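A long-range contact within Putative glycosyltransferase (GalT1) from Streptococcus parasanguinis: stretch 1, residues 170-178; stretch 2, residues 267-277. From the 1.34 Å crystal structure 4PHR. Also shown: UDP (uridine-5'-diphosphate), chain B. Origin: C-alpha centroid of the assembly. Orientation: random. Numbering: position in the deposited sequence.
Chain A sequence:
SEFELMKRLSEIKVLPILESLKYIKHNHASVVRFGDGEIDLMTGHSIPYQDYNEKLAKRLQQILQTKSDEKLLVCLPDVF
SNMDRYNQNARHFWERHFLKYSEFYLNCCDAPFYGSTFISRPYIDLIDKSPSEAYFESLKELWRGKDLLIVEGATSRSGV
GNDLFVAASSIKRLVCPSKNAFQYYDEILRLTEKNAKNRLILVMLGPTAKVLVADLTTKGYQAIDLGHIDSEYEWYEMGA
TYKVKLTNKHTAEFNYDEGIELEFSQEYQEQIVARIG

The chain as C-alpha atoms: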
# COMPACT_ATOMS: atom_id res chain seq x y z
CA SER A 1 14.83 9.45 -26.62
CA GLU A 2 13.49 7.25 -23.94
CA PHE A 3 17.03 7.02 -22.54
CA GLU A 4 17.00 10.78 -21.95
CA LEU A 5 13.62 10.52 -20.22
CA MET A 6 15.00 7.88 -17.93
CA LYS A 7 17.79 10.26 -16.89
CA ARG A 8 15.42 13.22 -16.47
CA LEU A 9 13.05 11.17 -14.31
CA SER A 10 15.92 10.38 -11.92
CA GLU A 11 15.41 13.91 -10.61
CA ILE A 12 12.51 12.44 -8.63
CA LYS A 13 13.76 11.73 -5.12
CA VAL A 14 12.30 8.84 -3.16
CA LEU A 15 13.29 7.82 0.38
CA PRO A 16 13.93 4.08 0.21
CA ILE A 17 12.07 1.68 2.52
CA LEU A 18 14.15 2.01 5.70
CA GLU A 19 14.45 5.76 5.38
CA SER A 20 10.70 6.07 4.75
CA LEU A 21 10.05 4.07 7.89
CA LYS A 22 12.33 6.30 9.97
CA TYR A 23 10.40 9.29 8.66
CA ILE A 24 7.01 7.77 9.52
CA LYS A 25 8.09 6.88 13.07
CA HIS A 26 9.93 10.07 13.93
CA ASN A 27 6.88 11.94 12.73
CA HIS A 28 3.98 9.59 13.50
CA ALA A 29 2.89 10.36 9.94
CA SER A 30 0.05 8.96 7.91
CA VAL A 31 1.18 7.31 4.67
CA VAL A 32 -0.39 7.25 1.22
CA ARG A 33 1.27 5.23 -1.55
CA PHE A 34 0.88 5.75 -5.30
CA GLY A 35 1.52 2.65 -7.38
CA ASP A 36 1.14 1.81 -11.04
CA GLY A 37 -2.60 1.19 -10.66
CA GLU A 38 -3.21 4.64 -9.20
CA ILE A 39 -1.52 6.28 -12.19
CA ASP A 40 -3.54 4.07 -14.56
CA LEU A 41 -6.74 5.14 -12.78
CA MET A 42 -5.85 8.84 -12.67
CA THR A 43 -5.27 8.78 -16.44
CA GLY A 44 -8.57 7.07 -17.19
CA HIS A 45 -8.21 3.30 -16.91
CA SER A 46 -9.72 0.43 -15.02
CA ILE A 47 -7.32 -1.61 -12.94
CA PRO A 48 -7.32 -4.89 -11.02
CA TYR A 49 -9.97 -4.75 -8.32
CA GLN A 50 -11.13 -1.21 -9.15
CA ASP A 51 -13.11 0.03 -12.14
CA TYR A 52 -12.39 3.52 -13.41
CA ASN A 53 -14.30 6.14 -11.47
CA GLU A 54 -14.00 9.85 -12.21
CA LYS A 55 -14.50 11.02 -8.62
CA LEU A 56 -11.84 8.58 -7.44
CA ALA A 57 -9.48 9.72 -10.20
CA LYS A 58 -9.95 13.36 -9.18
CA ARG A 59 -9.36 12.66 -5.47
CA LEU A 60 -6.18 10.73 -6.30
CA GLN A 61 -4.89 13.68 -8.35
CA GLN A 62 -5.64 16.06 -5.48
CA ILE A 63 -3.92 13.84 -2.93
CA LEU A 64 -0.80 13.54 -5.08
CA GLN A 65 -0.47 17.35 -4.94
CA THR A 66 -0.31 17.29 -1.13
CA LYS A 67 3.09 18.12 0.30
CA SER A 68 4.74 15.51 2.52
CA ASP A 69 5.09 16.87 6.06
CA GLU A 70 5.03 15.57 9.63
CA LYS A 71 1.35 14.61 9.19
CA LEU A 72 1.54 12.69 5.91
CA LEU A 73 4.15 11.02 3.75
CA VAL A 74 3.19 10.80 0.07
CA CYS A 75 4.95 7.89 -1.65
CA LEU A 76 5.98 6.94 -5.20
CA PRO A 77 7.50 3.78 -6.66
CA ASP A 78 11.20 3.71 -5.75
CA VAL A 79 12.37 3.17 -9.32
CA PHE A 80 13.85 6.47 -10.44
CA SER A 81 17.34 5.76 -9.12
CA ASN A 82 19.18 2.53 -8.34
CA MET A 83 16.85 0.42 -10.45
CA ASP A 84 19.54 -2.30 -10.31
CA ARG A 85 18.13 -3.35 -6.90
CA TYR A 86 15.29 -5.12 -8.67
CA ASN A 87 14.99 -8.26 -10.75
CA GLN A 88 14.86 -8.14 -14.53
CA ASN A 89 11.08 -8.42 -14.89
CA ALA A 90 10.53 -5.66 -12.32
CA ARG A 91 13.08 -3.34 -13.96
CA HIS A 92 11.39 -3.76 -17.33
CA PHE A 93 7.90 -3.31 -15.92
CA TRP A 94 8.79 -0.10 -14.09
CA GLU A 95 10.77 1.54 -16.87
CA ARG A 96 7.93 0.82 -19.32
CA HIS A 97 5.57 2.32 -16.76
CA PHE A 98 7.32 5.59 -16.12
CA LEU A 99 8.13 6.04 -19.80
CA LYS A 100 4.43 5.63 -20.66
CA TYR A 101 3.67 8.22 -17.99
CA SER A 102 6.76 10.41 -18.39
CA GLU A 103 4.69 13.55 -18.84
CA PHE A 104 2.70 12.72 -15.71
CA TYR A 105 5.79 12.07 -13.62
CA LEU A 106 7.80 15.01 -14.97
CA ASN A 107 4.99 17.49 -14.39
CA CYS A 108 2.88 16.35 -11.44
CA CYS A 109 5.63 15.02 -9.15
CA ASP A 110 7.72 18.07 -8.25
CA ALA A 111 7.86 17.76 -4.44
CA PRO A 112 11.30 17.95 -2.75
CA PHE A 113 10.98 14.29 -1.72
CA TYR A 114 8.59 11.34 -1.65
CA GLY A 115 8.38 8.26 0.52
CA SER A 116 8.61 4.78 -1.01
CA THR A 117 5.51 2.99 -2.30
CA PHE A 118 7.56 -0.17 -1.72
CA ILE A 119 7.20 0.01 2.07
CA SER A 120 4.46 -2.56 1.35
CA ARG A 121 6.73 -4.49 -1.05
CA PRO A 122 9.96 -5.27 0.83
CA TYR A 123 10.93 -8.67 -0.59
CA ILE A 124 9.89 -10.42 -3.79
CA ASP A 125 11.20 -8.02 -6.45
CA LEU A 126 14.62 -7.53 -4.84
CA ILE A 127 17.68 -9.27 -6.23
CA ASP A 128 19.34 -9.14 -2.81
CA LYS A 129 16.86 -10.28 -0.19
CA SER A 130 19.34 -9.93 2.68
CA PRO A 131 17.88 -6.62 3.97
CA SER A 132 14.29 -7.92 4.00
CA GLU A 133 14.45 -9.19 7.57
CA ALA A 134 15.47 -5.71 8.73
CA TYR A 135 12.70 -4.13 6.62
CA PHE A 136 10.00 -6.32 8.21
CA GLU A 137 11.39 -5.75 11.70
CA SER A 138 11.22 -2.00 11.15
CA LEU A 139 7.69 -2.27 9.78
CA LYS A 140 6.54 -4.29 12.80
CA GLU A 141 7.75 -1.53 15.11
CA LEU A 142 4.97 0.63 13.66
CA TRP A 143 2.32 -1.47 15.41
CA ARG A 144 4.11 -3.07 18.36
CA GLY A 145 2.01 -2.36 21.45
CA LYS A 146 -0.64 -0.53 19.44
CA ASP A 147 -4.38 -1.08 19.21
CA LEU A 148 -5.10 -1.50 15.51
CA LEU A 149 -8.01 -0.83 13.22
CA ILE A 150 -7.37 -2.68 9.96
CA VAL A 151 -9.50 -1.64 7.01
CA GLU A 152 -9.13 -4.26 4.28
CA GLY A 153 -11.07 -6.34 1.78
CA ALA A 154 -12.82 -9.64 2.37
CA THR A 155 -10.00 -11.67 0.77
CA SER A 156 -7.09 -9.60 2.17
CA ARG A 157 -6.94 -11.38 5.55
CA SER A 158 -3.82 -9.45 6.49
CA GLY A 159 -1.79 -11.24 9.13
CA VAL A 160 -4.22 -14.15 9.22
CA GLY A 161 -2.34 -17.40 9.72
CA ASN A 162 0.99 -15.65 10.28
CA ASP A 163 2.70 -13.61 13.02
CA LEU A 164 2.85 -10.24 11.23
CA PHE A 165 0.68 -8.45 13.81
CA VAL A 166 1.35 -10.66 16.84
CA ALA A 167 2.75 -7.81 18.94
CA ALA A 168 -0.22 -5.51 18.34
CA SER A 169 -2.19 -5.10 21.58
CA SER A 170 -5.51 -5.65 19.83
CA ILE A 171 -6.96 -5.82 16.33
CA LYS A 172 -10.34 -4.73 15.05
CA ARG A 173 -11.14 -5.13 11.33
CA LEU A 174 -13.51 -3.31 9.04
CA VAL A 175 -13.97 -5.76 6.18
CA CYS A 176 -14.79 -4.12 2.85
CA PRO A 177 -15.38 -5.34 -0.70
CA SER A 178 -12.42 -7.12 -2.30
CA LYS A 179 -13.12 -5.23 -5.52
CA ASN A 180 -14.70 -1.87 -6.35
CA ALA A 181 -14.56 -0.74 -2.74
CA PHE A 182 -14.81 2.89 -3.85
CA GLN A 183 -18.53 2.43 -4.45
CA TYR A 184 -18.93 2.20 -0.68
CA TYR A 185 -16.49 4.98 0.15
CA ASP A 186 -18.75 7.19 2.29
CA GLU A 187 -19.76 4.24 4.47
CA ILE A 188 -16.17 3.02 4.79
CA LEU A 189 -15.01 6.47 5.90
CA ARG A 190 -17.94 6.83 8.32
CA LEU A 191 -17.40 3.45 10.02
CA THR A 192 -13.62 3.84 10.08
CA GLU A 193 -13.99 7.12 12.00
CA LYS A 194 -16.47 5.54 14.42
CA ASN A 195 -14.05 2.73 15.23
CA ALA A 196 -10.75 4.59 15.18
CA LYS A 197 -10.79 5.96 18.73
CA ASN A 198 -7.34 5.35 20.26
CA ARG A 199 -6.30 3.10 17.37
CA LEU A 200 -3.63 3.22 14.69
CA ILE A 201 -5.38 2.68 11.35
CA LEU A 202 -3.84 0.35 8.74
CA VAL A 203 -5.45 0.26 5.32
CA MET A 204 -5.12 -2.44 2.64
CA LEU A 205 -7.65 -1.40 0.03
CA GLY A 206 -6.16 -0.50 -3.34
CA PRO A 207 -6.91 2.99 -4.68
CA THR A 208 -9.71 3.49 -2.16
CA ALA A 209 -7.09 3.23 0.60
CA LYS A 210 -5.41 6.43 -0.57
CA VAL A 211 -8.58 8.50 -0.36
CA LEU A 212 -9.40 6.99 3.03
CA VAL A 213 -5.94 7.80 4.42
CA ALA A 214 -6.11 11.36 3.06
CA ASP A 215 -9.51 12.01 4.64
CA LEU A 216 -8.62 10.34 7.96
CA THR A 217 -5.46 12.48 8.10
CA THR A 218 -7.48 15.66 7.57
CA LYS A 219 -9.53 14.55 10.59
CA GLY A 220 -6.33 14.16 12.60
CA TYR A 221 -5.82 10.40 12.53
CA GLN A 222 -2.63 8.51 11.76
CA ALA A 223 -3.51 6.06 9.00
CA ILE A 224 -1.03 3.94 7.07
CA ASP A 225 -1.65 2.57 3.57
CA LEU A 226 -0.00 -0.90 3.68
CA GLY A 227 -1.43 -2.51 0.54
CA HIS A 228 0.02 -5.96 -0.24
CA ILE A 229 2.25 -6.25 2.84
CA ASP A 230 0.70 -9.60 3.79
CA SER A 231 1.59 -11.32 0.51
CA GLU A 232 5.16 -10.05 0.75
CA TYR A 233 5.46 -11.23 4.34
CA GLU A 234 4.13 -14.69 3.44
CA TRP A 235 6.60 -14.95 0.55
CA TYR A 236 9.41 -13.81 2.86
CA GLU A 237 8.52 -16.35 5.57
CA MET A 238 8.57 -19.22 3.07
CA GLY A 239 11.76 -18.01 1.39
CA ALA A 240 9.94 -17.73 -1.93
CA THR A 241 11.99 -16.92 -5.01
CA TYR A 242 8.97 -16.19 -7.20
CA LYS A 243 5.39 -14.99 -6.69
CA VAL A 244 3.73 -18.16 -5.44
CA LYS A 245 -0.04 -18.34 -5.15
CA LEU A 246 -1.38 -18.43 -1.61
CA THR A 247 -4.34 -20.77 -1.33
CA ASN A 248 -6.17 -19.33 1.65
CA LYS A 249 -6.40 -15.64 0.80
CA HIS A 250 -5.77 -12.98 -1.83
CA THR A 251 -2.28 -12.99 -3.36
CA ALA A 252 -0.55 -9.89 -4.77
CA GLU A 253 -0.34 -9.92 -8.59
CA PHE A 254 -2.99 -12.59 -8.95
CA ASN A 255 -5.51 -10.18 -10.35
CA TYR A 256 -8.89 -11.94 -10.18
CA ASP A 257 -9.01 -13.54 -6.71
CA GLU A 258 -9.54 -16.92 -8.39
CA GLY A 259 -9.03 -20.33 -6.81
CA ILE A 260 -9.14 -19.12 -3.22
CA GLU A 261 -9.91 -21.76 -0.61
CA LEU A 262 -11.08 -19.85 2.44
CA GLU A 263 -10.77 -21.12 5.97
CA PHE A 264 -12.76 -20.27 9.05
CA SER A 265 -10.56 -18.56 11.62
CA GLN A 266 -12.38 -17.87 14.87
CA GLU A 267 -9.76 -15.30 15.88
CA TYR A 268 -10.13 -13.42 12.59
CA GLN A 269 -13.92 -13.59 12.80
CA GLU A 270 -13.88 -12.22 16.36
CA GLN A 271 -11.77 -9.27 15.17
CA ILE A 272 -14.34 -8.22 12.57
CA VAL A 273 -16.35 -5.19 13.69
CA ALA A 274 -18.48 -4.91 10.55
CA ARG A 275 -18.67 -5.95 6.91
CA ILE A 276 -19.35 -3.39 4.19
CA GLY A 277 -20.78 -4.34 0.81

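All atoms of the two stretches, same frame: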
# COMPACT_ATOMS: atom_id res chain seq x y z
N SER A 170 -4.21 -5.14 20.23
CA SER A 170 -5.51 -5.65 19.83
C SER A 170 -5.72 -5.32 18.36
O SER A 170 -5.06 -4.43 17.82
CB SER A 170 -6.63 -5.03 20.68
OG SER A 170 -6.84 -3.68 20.33
N ILE A 171 -6.62 -6.06 17.73
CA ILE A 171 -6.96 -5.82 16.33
C ILE A 171 -8.46 -5.83 16.15
O ILE A 171 -9.14 -6.75 16.61
CB ILE A 171 -6.37 -6.90 15.42
CG1 ILE A 171 -4.84 -6.90 15.52
CG2 ILE A 171 -6.83 -6.69 13.97
CD1 ILE A 171 -4.21 -7.96 14.67
N LYS A 172 -8.97 -4.77 15.53
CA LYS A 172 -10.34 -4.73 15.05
C LYS A 172 -10.24 -4.56 13.54
O LYS A 172 -9.35 -3.87 13.06
CB LYS A 172 -11.10 -3.57 15.68
CG LYS A 172 -11.27 -3.68 17.20
CD LYS A 172 -12.13 -4.87 17.57
CE LYS A 172 -12.30 -5.00 19.08
NZ LYS A 172 -13.00 -6.26 19.41
N ARG A 173 -11.16 -5.18 12.80
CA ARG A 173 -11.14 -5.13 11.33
C ARG A 173 -12.46 -4.63 10.78
O ARG A 173 -13.53 -5.06 11.21
CB ARG A 173 -10.87 -6.52 10.74
CG ARG A 173 -9.56 -7.14 11.14
CD ARG A 173 -9.36 -8.55 10.58
NE ARG A 173 -8.17 -9.15 11.17
CZ ARG A 173 -6.99 -9.28 10.57
NH1 ARG A 173 -6.82 -8.90 9.30
NH2 ARG A 173 -5.99 -9.82 11.25
N LEU A 174 -12.36 -3.73 9.82
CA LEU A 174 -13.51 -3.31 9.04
C LEU A 174 -13.33 -3.97 7.68
O LEU A 174 -12.40 -3.64 6.94
CB LEU A 174 -13.54 -1.79 8.90
CG LEU A 174 -14.75 -1.11 8.26
CD1 LEU A 174 -16.02 -1.44 9.04
CD2 LEU A 174 -14.54 0.40 8.17
N VAL A 175 -14.19 -4.93 7.36
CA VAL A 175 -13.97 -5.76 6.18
C VAL A 175 -14.84 -5.26 5.03
O VAL A 175 -16.06 -5.27 5.11
CB VAL A 175 -14.23 -7.24 6.47
CG1 VAL A 175 -14.01 -8.08 5.23
CG2 VAL A 175 -13.31 -7.71 7.60
N CYS A 176 -14.17 -4.81 3.97
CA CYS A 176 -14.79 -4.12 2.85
C CYS A 176 -14.79 -5.00 1.61
O CYS A 176 -14.25 -6.11 1.62
CB CYS A 176 -14.02 -2.84 2.58
SG CYS A 176 -13.87 -1.74 4.04
N PRO A 177 -15.39 -4.51 0.51
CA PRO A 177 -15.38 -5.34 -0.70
C PRO A 177 -13.97 -5.57 -1.23
O PRO A 177 -13.13 -4.66 -1.16
CB PRO A 177 -16.21 -4.51 -1.69
CG PRO A 177 -17.11 -3.69 -0.82
CD PRO A 177 -16.24 -3.32 0.35
N SER A 178 -13.72 -6.77 -1.74
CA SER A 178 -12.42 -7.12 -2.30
C SER A 178 -12.18 -6.49 -3.67
O SER A 178 -11.07 -6.47 -4.16
CB SER A 178 -12.28 -8.64 -2.40
OG SER A 178 -13.30 -9.18 -3.23
N GLU A 267 -10.44 -16.51 15.43
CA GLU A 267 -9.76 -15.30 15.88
C GLU A 267 -9.99 -14.14 14.91
O GLU A 267 -10.29 -13.02 15.33
CB GLU A 267 -8.26 -15.56 16.08
CG GLU A 267 -7.49 -14.34 16.57
CD GLU A 267 -6.14 -14.69 17.18
OE1 GLU A 267 -5.57 -15.73 16.80
OE2 GLU A 267 -5.67 -13.92 18.04
N TYR A 268 -9.84 -14.41 13.62
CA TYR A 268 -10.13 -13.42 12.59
C TYR A 268 -11.59 -12.97 12.69
O TYR A 268 -11.88 -11.78 12.72
CB TYR A 268 -9.81 -14.00 11.21
CG TYR A 268 -10.33 -13.24 10.01
CD1 TYR A 268 -9.76 -12.04 9.61
CD2 TYR A 268 -11.37 -13.75 9.24
CE1 TYR A 268 -10.23 -11.35 8.50
CE2 TYR A 268 -11.85 -13.08 8.13
CZ TYR A 268 -11.28 -11.88 7.76
OH TYR A 268 -11.77 -11.22 6.65
N GLN A 269 -12.50 -13.93 12.74
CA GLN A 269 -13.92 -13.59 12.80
C GLN A 269 -14.22 -12.69 14.00
O GLN A 269 -14.96 -11.71 13.87
CB GLN A 269 -14.78 -14.85 12.84
CG GLN A 269 -14.59 -15.74 11.61
CD GLN A 269 -15.07 -15.08 10.33
OE1 GLN A 269 -15.95 -14.22 10.36
NE2 GLN A 269 -14.50 -15.49 9.20
N GLU A 270 -13.63 -13.00 15.14
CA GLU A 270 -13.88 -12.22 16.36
C GLU A 270 -13.29 -10.81 16.28
O GLU A 270 -13.70 -9.92 17.02
CB GLU A 270 -13.36 -12.98 17.58
CG GLU A 270 -14.17 -14.23 17.91
CD GLU A 270 -13.49 -15.15 18.90
OE1 GLU A 270 -12.26 -15.01 19.10
OE2 GLU A 270 -14.18 -16.02 19.48
N GLN A 271 -12.34 -10.60 15.38
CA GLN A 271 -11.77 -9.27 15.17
C GLN A 271 -12.64 -8.38 14.29
O GLN A 271 -12.50 -7.16 14.30
CB GLN A 271 -10.36 -9.38 14.58
CG GLN A 271 -9.34 -10.00 15.52
CD GLN A 271 -8.01 -10.31 14.86
OE1 GLN A 271 -7.86 -10.24 13.64
NE2 GLN A 271 -7.02 -10.66 15.67
N ILE A 272 -13.54 -8.98 13.52
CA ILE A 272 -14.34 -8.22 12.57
C ILE A 272 -15.41 -7.39 13.27
O ILE A 272 -16.25 -7.92 14.00
CB ILE A 272 -15.01 -9.14 11.52
CG1 ILE A 272 -13.94 -9.91 10.71
CG2 ILE A 272 -15.96 -8.33 10.61
CD1 ILE A 272 -14.52 -10.89 9.72
N VAL A 273 -15.37 -6.07 13.07
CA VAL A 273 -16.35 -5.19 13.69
C VAL A 273 -17.59 -5.06 12.80
O VAL A 273 -18.71 -5.05 13.30
CB VAL A 273 -15.77 -3.80 13.99
CG1 VAL A 273 -14.51 -3.92 14.82
CG2 VAL A 273 -15.50 -3.04 12.71
N ALA A 274 -17.38 -4.97 11.49
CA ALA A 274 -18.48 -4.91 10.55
C ALA A 274 -17.99 -5.28 9.16
O ALA A 274 -16.80 -5.19 8.86
CB ALA A 274 -19.11 -3.51 10.54
N ARG A 275 -18.92 -5.71 8.32
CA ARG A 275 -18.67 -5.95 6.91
C ARG A 275 -19.43 -4.91 6.10
O ARG A 275 -20.59 -4.60 6.40
CB ARG A 275 -19.15 -7.34 6.50
CG ARG A 275 -18.34 -8.49 7.08
CD ARG A 275 -18.80 -9.81 6.45
NE ARG A 275 -17.99 -10.96 6.89
CZ ARG A 275 -16.93 -11.43 6.24
NH1 ARG A 275 -16.52 -10.85 5.11
NH2 ARG A 275 -16.28 -12.48 6.71
N ILE A 276 -18.77 -4.39 5.08
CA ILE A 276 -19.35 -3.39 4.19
C ILE A 276 -19.44 -3.99 2.79
O ILE A 276 -18.48 -4.60 2.32
CB ILE A 276 -18.47 -2.14 4.16
CG1 ILE A 276 -18.46 -1.48 5.54
CG2 ILE A 276 -18.95 -1.17 3.08
CD1 ILE A 276 -17.56 -0.26 5.63
N GLY A 277 -20.58 -3.81 2.14
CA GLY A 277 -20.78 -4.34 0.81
C GLY A 277 -22.09 -5.10 0.65
O GLY A 277 -22.80 -5.36 1.63
N1 UDP B . -8.24 -4.37 -2.17
C2 UDP B . -9.51 -4.55 -1.68
N3 UDP B . -10.57 -3.94 -2.29
C4 UDP B . -10.39 -3.14 -3.39
C5 UDP B . -9.10 -2.95 -3.90
C6 UDP B . -8.06 -3.69 -3.35
O2 UDP B . -9.70 -5.28 -0.71
O4 UDP B . -11.38 -2.59 -3.89
C1' UDP B . -7.10 -4.96 -1.45
C2' UDP B . -6.42 -6.19 -2.01
O2' UDP B . -7.15 -7.35 -1.69
C3' UDP B . -5.10 -6.12 -1.29
C4' UDP B . -4.84 -4.63 -1.18
O4' UDP B . -6.09 -3.98 -1.45
O3' UDP B . -5.23 -6.65 0.01
C5' UDP B . -3.77 -4.16 -2.16
O5' UDP B . -3.65 -2.75 -2.05
PA UDP B . -2.63 -1.91 -2.97
O1A UDP B . -3.06 -1.98 -4.38
O2A UDP B . -2.56 -0.55 -2.38
O3A UDP B . -1.25 -2.74 -2.78
PB UDP B . 0.29 -2.48 -3.24
O1B UDP B . 0.53 -3.41 -4.38
O2B UDP B . 1.07 -2.84 -2.04
O3B UDP B . 0.43 -1.04 -3.66
O HOH W 1 -16.91 -8.17 3.80

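The C-terminal end of the chain adds itself as a parallel strand to the edge of strand 170-176, and the pairing is reinforced by an arginine-glutamine clasp and by apolar side chains on both faces. The two strands run only 9° from parallel, and the contact buries 781 Å² in total.

Backbone hydrogen bonds set the register. Arg173 N donates to Gln271 O (2.8 Å) and Val273 N to Arg173 O (2.8 Å), so Arg173 engages both sides of Ile272, its partner in the bridge. Two residues on, Val175 repeats the pattern around Arg275: Val175 N donates to Ala274 O (3.0 Å) and Ile276 N to Val175 O (2.8 Å).

Gln271, just ahead of the strand that starts at Ile272, also contributes its side chain. Gln271 OE1 lies near the plane of the Arg173 guanidinium and accepts from Arg173 NE (2.7 Å) and Arg173 NH2 (3.1 Å). A long arginine suits this buried site because its extended chain carries two donors, NE and NH2, to one carbonyl oxygen, while its aliphatic part packs on the helix, Arg173 CD lying 3.6 Å from Tyr268 CE1. Tyr268 CD1 also lies over one face of the guanidinium.

Val175, on the same face as Arg173, is compact and beta-branched, well suited to a buried strand position; its CG2 meets Ile272 CG1 at 3.9 Å. Val175 CG1 approaches Arg275 NH1 (3.7 Å), and a water accepts from that nitrogen while donating weakly to Val175 O. On the other face, Leu174 reaches across with CD1, 4.0 Å from Ala274 CB and 3.9 Å from Ile276 CD1. Val273, Ala274 and Ile276 thus all pack on one leucine methyl.

Beyond the strand, Pro177 CD lies 3.2 Å from Ile276 O, while Pro177 O accepts a hydrogen bond from UDP N3 (2.9 Å).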